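Local coordinates for SPD1 nuclease (Streptococcus pyogenes, PDB 2XH3), which probably cleaves DNA as a secreted, prophage-encoded endonuclease of the His-Me finger type, at residues T184-G189 with Q196-Y201. The protein carries 1 engineered substitution. Numbering follows the deposited sequence.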
# COMPACT_ATOMS: atom_id res chain seq x y z
N THR A 184 -2.99 1.56 3.95
CA THR A 184 -4.19 2.16 4.55
C THR A 184 -4.77 3.19 3.58
O THR A 184 -4.13 4.18 3.26
CB THR A 184 -3.83 2.86 5.86
OG1 THR A 184 -3.26 1.92 6.76
CG2 THR A 184 -5.07 3.56 6.53
N PRO A 185 -5.98 2.94 3.09
CA PRO A 185 -6.72 3.90 2.28
C PRO A 185 -7.24 5.02 3.15
O PRO A 185 -7.62 4.80 4.33
CB PRO A 185 -7.90 3.10 1.77
CG PRO A 185 -7.98 1.88 2.58
CD PRO A 185 -6.78 1.78 3.49
N ILE A 186 -7.29 6.22 2.59
CA ILE A 186 -7.68 7.38 3.39
C ILE A 186 -8.92 7.95 2.74
O ILE A 186 -8.84 8.36 1.60
CB ILE A 186 -6.56 8.46 3.35
CG1 ILE A 186 -5.19 7.88 3.78
CG2 ILE A 186 -6.98 9.67 4.16
CD1 ILE A 186 -5.12 7.46 5.24
N TYR A 187 -10.06 7.96 3.42
CA TYR A 187 -11.31 8.50 2.84
C TYR A 187 -11.80 9.70 3.58
O TYR A 187 -11.46 9.92 4.78
CB TYR A 187 -12.45 7.55 3.01
CG TYR A 187 -12.20 6.16 2.68
CD1 TYR A 187 -12.60 5.68 1.46
CD2 TYR A 187 -11.63 5.28 3.62
CE1 TYR A 187 -12.40 4.36 1.14
CE2 TYR A 187 -11.43 3.90 3.31
CZ TYR A 187 -11.81 3.47 2.06
OH TYR A 187 -11.63 2.15 1.67
N SER A 188 -12.63 10.46 2.88
CA SER A 188 -13.34 11.61 3.45
C SER A 188 -14.80 11.35 3.31
O SER A 188 -15.26 10.86 2.27
CB SER A 188 -13.04 12.86 2.66
OG SER A 188 -13.76 13.99 3.18
N GLY A 189 -15.52 11.64 4.37
CA GLY A 189 -16.98 11.53 4.39
C GLY A 189 -17.47 10.15 4.02
O GLY A 189 -16.94 9.16 4.52
N GLN A 196 -6.46 9.08 -0.91
CA GLN A 196 -5.06 8.79 -0.77
C GLN A 196 -4.85 7.37 -0.32
O GLN A 196 -5.76 6.76 0.16
CB GLN A 196 -4.46 9.70 0.30
CG GLN A 196 -4.60 11.16 -0.03
CD GLN A 196 -4.00 12.07 1.05
OE1 GLN A 196 -4.17 11.83 2.24
NE2 GLN A 196 -3.30 13.12 0.62
N ILE A 197 -3.62 6.86 -0.44
CA ILE A 197 -3.24 5.56 0.11
C ILE A 197 -2.01 5.85 0.94
O ILE A 197 -1.17 6.66 0.53
CB ILE A 197 -2.82 4.57 -1.02
CG1 ILE A 197 -3.92 4.45 -2.06
CG2 ILE A 197 -2.68 3.17 -0.51
CD1 ILE A 197 -4.90 3.35 -1.73
N GLU A 198 -1.88 5.25 2.12
CA GLU A 198 -0.67 5.39 2.92
C GLU A 198 0.04 4.04 2.90
O GLU A 198 -0.60 2.99 3.18
CB GLU A 198 -0.97 5.82 4.35
CG GLU A 198 -1.38 7.23 4.46
CD GLU A 198 -1.44 7.77 5.86
OE1 GLU A 198 -1.44 7.01 6.83
OE2 GLU A 198 -1.50 9.00 6.01
N LEU A 199 1.34 4.05 2.55
CA LEU A 199 2.21 2.90 2.66
C LEU A 199 3.06 3.07 3.88
O LEU A 199 3.72 4.13 4.02
CB LEU A 199 3.08 2.87 1.44
CG LEU A 199 2.53 2.25 0.16
CD1 LEU A 199 1.10 2.58 -0.13
CD2 LEU A 199 3.41 2.63 -1.00
N GLN A 200 3.04 2.09 4.81
CA GLN A 200 3.87 2.16 6.01
C GLN A 200 4.83 0.99 6.01
O GLN A 200 4.42 -0.18 5.89
CB GLN A 200 3.02 2.14 7.29
CG GLN A 200 3.79 2.24 8.67
CD GLN A 200 2.87 1.91 9.84
OE1 GLN A 200 2.21 2.80 10.38
NE2 GLN A 200 2.76 0.62 10.20
N TYR A 201 6.11 1.26 6.15
CA TYR A 201 7.07 0.12 6.08
C TYR A 201 8.29 0.35 6.92
O TYR A 201 8.74 1.50 7.08
CB TYR A 201 7.48 -0.16 4.63
CG TYR A 201 7.88 1.06 3.80
CD1 TYR A 201 9.16 1.59 3.88
CD2 TYR A 201 6.98 1.64 2.89
CE1 TYR A 201 9.54 2.74 3.06
CE2 TYR A 201 7.35 2.76 2.09
CZ TYR A 201 8.63 3.29 2.19
OH TYR A 201 8.99 4.39 1.48
O HOH W 1 -0.61 2.27 6.52
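Glu-198 O takes two donors. Thr-184 N lies 2.9 Å from Glu-198 O, with an N-H...O angle of 161°. A water adds a weak bond to the same oxygen and also hydrogen-bonds Thr-184 OG1, 2.7 Å away. The hydroxyl sits beside the backbone N of its own residue (chi1 -59°), where one water can bridge it to Glu-198 O. Glu-198 N returns a bond to Thr-184 O at 2.7 Å. Ile-186 N binds Gln-196 O at 2.9 Å. Pro-185, which has no N-H to give, falls at the non-hydrogen-bonded pair with Ile-197. The strands form a beta hairpin within the large antiparallel sheet of the nuclease; strand 228-233 pairs with the other edge of 196-204. On the face of Thr-184, Ile-186 packs across from both Gln-196 and Glu-198. Ile-186 CB is 3.9 Å from Gln-196 CB, and Ile-186 CD1 reaches Glu-198 CD at 3.7 Å. Ile-186 CD1 is about 4.0 Å from both Glu-198 OE1 and Glu-198 OE2, so it touches the carboxylate without favouring one oxygen. On the opposite face, Pro-185 and Ile-197 are buried and both touch Val-138 of strand 137-139.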